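Local coordinates for inosine-uridine preferring nucleoside hydrolase family protein (Bacillus anthracis, PDB 2C40), which is a member of the inosine-uridine preferring nucleoside hydrolase family that holds a calcium ion and alpha-D-ribofuranose in one pocket, at residues R133-A138 and A182-A187; F19-M24 and L249-V254. All coordinates share one frame; numbering follows the deposited sequence.

Contact 1 (R133-A138 and A182-A187)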
loop_
_atom_site.group_PDB
_atom_site.type_symbol
_atom_site.label_atom_id
_atom_site.label_comp_id
_atom_site.label_asym_id
_atom_site.label_seq_id
_atom_site.Cartn_x
_atom_site.Cartn_y
_atom_site.Cartn_z
ATOM N N ARG A 133 27.952 9.516 13.677
ATOM C CA ARG A 133 29.082 8.706 13.271
ATOM C C ARG A 133 30.110 9.477 12.441
ATOM O O ARG A 133 31.271 9.355 12.693
ATOM C CB ARG A 133 28.543 7.496 12.526
ATOM C CG ARG A 133 29.506 6.394 12.402
ATOM C CD ARG A 133 28.858 5.026 12.805
ATOM N NE ARG A 133 27.973 4.559 11.774
ATOM C CZ ARG A 133 28.246 3.578 10.917
ATOM N NH1 ARG A 133 29.383 2.875 10.970
ATOM N NH2 ARG A 133 27.327 3.260 10.016
ATOM N N ALA A 134 29.641 10.255 11.474
ATOM C CA ALA A 134 30.430 11.213 10.694
ATOM C C ALA A 134 31.217 12.154 11.592
ATOM O O ALA A 134 32.420 12.333 11.430
ATOM C CB ALA A 134 29.483 12.055 9.771
ATOM N N LEU A 135 30.523 12.698 12.576
ATOM C CA LEU A 135 31.113 13.625 13.541
ATOM C C LEU A 135 32.138 12.973 14.448
ATOM O O LEU A 135 33.203 13.538 14.733
ATOM C CB LEU A 135 30.002 14.229 14.378
ATOM C CG LEU A 135 29.083 15.171 13.583
ATOM C CD1 LEU A 135 27.806 15.352 14.352
ATOM C CD2 LEU A 135 29.782 16.535 13.337
ATOM N N TYR A 136 31.843 11.759 14.873
ATOM C CA TYR A 136 32.780 11.031 15.725
ATOM C C TYR A 136 34.125 10.803 15.001
ATOM O O TYR A 136 35.176 11.041 15.555
ATOM C CB TYR A 136 32.157 9.740 16.241
ATOM C CG TYR A 136 33.162 8.953 16.990
ATOM C CD1 TYR A 136 33.720 7.782 16.423
ATOM C CD2 TYR A 136 33.654 9.400 18.224
ATOM C CE1 TYR A 136 34.694 7.058 17.090
ATOM C CE2 TYR A 136 34.647 8.655 18.904
ATOM C CZ TYR A 136 35.152 7.485 18.324
ATOM O OH TYR A 136 36.153 6.729 18.940
ATOM N N GLU A 137 34.065 10.412 13.737
ATOM C CA GLU A 137 35.270 10.113 12.970
ATOM C C GLU A 137 35.981 11.335 12.403
ATOM O O GLU A 137 37.212 11.379 12.336
ATOM C CB GLU A 137 34.923 9.180 11.832
ATOM C CG GLU A 137 34.442 7.865 12.354
ATOM C CD GLU A 137 34.049 6.890 11.278
ATOM O OE1 GLU A 137 34.624 6.968 10.167
ATOM O OE2 GLU A 137 33.193 6.015 11.574
ATOM N N ALA A 138 35.204 12.327 11.996
ATOM C CA ALA A 138 35.742 13.526 11.355
ATOM C C ALA A 138 35.029 14.781 11.853
ATOM O O ALA A 138 34.228 15.370 11.141
ATOM C CB ALA A 138 35.607 13.415 9.846
ATOM N N ALA A 182 22.244 12.861 21.152
ATOM C CA ALA A 182 23.165 13.442 22.127
ATOM C C ALA A 182 24.469 13.941 21.499
ATOM O O ALA A 182 24.864 15.083 21.732
ATOM C CB ALA A 182 23.431 12.460 23.233
ATOM N N ARG A 183 25.117 13.098 20.707
ATOM C CA ARG A 183 26.330 13.463 19.944
ATOM C C ARG A 183 26.157 14.676 19.010
ATOM O O ARG A 183 27.027 15.573 18.911
ATOM C CB ARG A 183 26.647 12.347 19.018
ATOM C CG ARG A 183 27.675 11.490 19.465
ATOM C CD ARG A 183 28.994 11.798 18.741
ATOM N NE ARG A 183 30.055 11.350 19.634
ATOM C CZ ARG A 183 30.223 10.091 20.015
ATOM N NH1 ARG A 183 29.447 9.132 19.532
ATOM N NH2 ARG A 183 31.202 9.786 20.858
ATOM N N VAL A 184 25.050 14.668 18.269
ATOM C CA VAL A 184 24.751 15.796 17.370
ATOM C C VAL A 184 24.527 17.029 18.240
ATOM O O VAL A 184 25.084 18.122 17.982
ATOM C CB VAL A 184 23.557 15.512 16.470
ATOM C CG1 VAL A 184 23.124 16.770 15.736
ATOM C CG2 VAL A 184 23.884 14.380 15.488
ATOM N N TRP A 185 23.783 16.851 19.323
ATOM C CA TRP A 185 23.513 17.954 20.232
ATOM C C TRP A 185 24.800 18.541 20.838
ATOM O O TRP A 185 24.828 19.736 21.108
ATOM C CB TRP A 185 22.586 17.533 21.361
ATOM C CG TRP A 185 21.152 18.029 21.332
ATOM C CD1 TRP A 185 20.503 18.694 22.340
ATOM C CD2 TRP A 185 20.190 17.870 20.286
ATOM N NE1 TRP A 185 19.225 18.950 21.995
ATOM C CE2 TRP A 185 18.993 18.449 20.741
ATOM C CE3 TRP A 185 20.224 17.291 19.008
ATOM C CZ2 TRP A 185 17.842 18.468 19.975
ATOM C CZ3 TRP A 185 19.093 17.346 18.241
ATOM C CH2 TRP A 185 17.914 17.929 18.727
ATOM N N GLU A 186 25.847 17.744 21.036
ATOM C CA GLU A 186 27.061 18.304 21.584
ATOM C C GLU A 186 27.907 19.011 20.507
ATOM O O GLU A 186 28.737 19.829 20.846
ATOM C CB GLU A 186 27.869 17.276 22.396
ATOM C CG GLU A 186 28.287 16.054 21.630
ATOM C CD GLU A 186 29.251 15.146 22.426
ATOM O OE1 GLU A 186 30.472 15.454 22.496
ATOM O OE2 GLU A 186 28.787 14.120 22.944
ATOM N N ALA A 187 27.702 18.714 19.231
ATOM C CA ALA A 187 28.471 19.373 18.162
ATOM C C ALA A 187 28.213 20.889 18.111
ATOM O O ALA A 187 27.115 21.395 18.455
ATOM C CB ALA A 187 28.151 18.752 16.794
#

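Contact 2 (F19-M24 and L249-V254)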
loop_
_atom_site.group_PDB
_atom_site.type_symbol
_atom_site.label_atom_id
_atom_site.label_comp_id
_atom_site.label_asym_id
_atom_site.label_seq_id
_atom_site.Cartn_x
_atom_site.Cartn_y
_atom_site.Cartn_z
ATOM N N PHE A 19 11.588 13.509 -4.014
ATOM C CA PHE A 19 10.960 13.946 -5.261
ATOM C C PHE A 19 10.725 15.456 -5.279
ATOM O O PHE A 19 11.010 16.106 -6.279
ATOM C CB PHE A 19 9.694 13.138 -5.548
ATOM C CG PHE A 19 8.765 13.795 -6.476
ATOM C CD1 PHE A 19 9.027 13.821 -7.827
ATOM C CD2 PHE A 19 7.587 14.406 -6.000
ATOM C CE1 PHE A 19 8.123 14.432 -8.711
ATOM C CE2 PHE A 19 6.708 15.010 -6.866
ATOM C CZ PHE A 19 6.981 15.035 -8.228
ATOM N N LEU A 20 10.254 16.035 -4.178
ATOM C CA LEU A 20 10.010 17.482 -4.167
ATOM C C LEU A 20 11.308 18.308 -4.090
ATOM O O LEU A 20 11.392 19.334 -4.734
ATOM C CB LEU A 20 9.100 17.851 -3.021
ATOM C CG LEU A 20 7.704 17.226 -3.022
ATOM C CD1 LEU A 20 7.107 17.414 -1.697
ATOM C CD2 LEU A 20 6.832 17.839 -4.075
ATOM N N LEU A 21 12.318 17.878 -3.325
ATOM C CA LEU A 21 13.599 18.604 -3.269
ATOM C C LEU A 21 14.136 18.817 -4.683
ATOM O O LEU A 21 14.722 19.862 -5.035
ATOM C CB LEU A 21 14.669 17.827 -2.447
ATOM C CG LEU A 21 14.440 17.763 -0.928
ATOM C CD1 LEU A 21 15.082 16.545 -0.344
ATOM C CD2 LEU A 21 14.912 19.074 -0.200
ATOM N N LEU A 22 13.919 17.792 -5.489
ATOM C CA LEU A 22 14.447 17.731 -6.821
ATOM C C LEU A 22 13.784 18.762 -7.794
ATOM O O LEU A 22 14.327 19.074 -8.838
ATOM C CB LEU A 22 14.331 16.278 -7.336
ATOM C CG LEU A 22 15.273 15.229 -6.728
ATOM C CD1 LEU A 22 14.838 13.854 -7.128
ATOM C CD2 LEU A 22 16.735 15.478 -7.155
ATOM N N GLN A 23 12.616 19.287 -7.418
ATOM C CA GLN A 23 11.901 20.292 -8.203
ATOM C C GLN A 23 12.216 21.715 -7.715
ATOM O O GLN A 23 11.920 22.701 -8.402
ATOM C CB GLN A 23 10.401 20.035 -8.110
ATOM C CG GLN A 23 9.938 18.600 -8.399
ATOM C CD GLN A 23 10.750 17.924 -9.476
ATOM O OE1 GLN A 23 10.814 18.386 -10.620
ATOM N NE2 GLN A 23 11.400 16.835 -9.111
ATOM N N MET A 24 12.847 21.835 -6.549
ATOM C CA MET A 24 13.227 23.151 -6.016
ATOM C C MET A 24 14.401 23.767 -6.803
ATOM O O MET A 24 15.515 23.216 -6.834
ATOM C CB MET A 24 13.601 23.023 -4.537
ATOM C CG MET A 24 12.448 22.525 -3.679
ATOM S SD MET A 24 12.784 22.274 -1.931
ATOM C CE MET A 24 14.465 21.859 -1.914
ATOM N N LEU A 249 7.511 18.641 5.362
ATOM C CA LEU A 249 7.548 19.956 5.924
ATOM C C LEU A 249 8.985 20.356 6.262
ATOM O O LEU A 249 9.364 21.512 6.110
ATOM C CB LEU A 249 6.724 20.015 7.184
ATOM C CG LEU A 249 6.527 21.340 7.925
ATOM C CD1 LEU A 249 7.436 21.402 9.098
ATOM C CD2 LEU A 249 6.647 22.599 7.036
ATOM N N THR A 250 9.747 19.400 6.777
ATOM C CA THR A 250 11.175 19.577 7.053
ATOM C C THR A 250 11.925 19.976 5.791
ATOM O O THR A 250 12.696 20.942 5.813
ATOM C CB THR A 250 11.795 18.287 7.647
ATOM O OG1 THR A 250 11.038 17.866 8.802
ATOM C CG2 THR A 250 13.223 18.499 8.052
ATOM N N ALA A 251 11.665 19.249 4.708
ATOM C CA ALA A 251 12.282 19.492 3.395
ATOM C C ALA A 251 11.823 20.806 2.778
ATOM O O ALA A 251 12.620 21.503 2.150
ATOM C CB ALA A 251 11.969 18.341 2.462
ATOM N N ALA A 252 10.545 21.164 2.989
ATOM C CA ALA A 252 9.994 22.406 2.468
ATOM C C ALA A 252 10.554 23.638 3.213
ATOM O O ALA A 252 10.703 24.711 2.632
ATOM C CB ALA A 252 8.509 22.388 2.557
ATOM N N PHE A 253 10.847 23.466 4.494
ATOM C CA PHE A 253 11.440 24.510 5.322
ATOM C C PHE A 253 12.872 24.845 4.833
ATOM O O PHE A 253 13.314 25.983 4.920
ATOM C CB PHE A 253 11.509 24.078 6.794
ATOM C CG PHE A 253 12.049 25.128 7.714
ATOM C CD1 PHE A 253 11.289 26.218 8.058
ATOM C CD2 PHE A 253 13.340 25.046 8.226
ATOM C CE1 PHE A 253 11.807 27.202 8.911
ATOM C CE2 PHE A 253 13.840 26.035 9.047
ATOM C CZ PHE A 253 13.067 27.086 9.404
ATOM N N VAL A 254 13.587 23.831 4.363
ATOM C CA VAL A 254 14.884 24.033 3.737
ATOM C C VAL A 254 14.726 24.862 2.436
ATOM O O VAL A 254 15.482 25.801 2.196
ATOM C CB VAL A 254 15.593 22.671 3.447
ATOM C CG1 VAL A 254 16.837 22.880 2.586
ATOM C CG2 VAL A 254 15.938 21.972 4.755
#

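Contact 1 (R133-A138 and A182-A187)
One face of the R183 guanidinium is met by a single ring atom of Y136: Y136 CD2 lies 3.6 Å from R183 NH2, offset toward the rim of the group. The two planes stand 44° apart, so this is a slanted approach rather than a flat stack, with Y136 CE2 following at 4.1 Å from R183 NH2. R183 bends at chi2 (-102°), which brings the guanidinium up to the ring at the exposed end of the contact. The inner end is aliphatic. L135 CD1 touches V184 CG2 on the facing helix and A187 CB just after its end, 4.2 Å from each, and the L135 side chain crosses that of V184 at about a right angle. I141 and E142 also touch L135, while L128 and L131 pack against V184. No hydrogen bond joins the segments, and the nearest CA atoms, of L135 and V184, are 7.7 Å apart. Such side-by-side packing is characteristic of neighbouring crossover helices in an alpha/beta fold: helix 129-137 connects parallel strands 120-124 and 145-151, and helix 178-186 lies between 145-151 and 191-194.

Contact 2 (F19-M24 and L249-V254)
Apolar contact comes first: L21 CD2 meets A251 CB at 4.0 Å, methyl to methyl. L21 has CG anti to the carbonyl carbon and beside the backbone N (chi1 -71°); this torsion turns the side chain so that its CD2 reaches the facing helix, with L21 CD2 also 4.1 Å from A251 O. With only a methyl on A251, the backbones come close, L21 CA and A251 CA lying 6.9 Å apart. L123 of strand 120-124 touches both residues and also V254. A sulfur contact adds to this: M24 is extended at chi2 (178°), which carries M24 SD to 4.2 Å from A251 O, a van der Waals approach to the carbonyl; the bend at chi3 turns only the terminal CE. Y302 of helix 296-308 packs against M24 as well. Hydrogen bonds serve each segment internally. L21 to M24 form a type I turn, with M24 N bonded to L21 O at 3.1 Å. Q23 NE2 gives F19 O a nearly straight bond of 3.0 Å (171° at the hydrogen), with the acceptor in the amide plane, and bonds F55 O too; two carbonyls thus fix the rotation of the amide. Across the contact there is no hydrogen bond or salt bridge, which is consistent with close fit and burial, rather than directional bonds, accounting for most of the contact.

Overall arrangement
Contact 1 is nested along the chain inside the loop closed by contact 2. Their centres are 25 Å apart and their nearest atoms about 12 Å, so they do not touch. Contact 2 is deeper: its centre is about 10 Å from the centre of the chain, that of contact 1 about 18 Å. The A251 side chain is about 10 Å from the calcium ion and about 11 Å from alpha-D-ribofuranose, and the two helices of contact 2 carry the calcium ligands D14 and D247. Strand 120-124 links the regions, since L123 backs contact 2 and the chain then runs through calcium ligand T125 into helix 129-137 of contact 1.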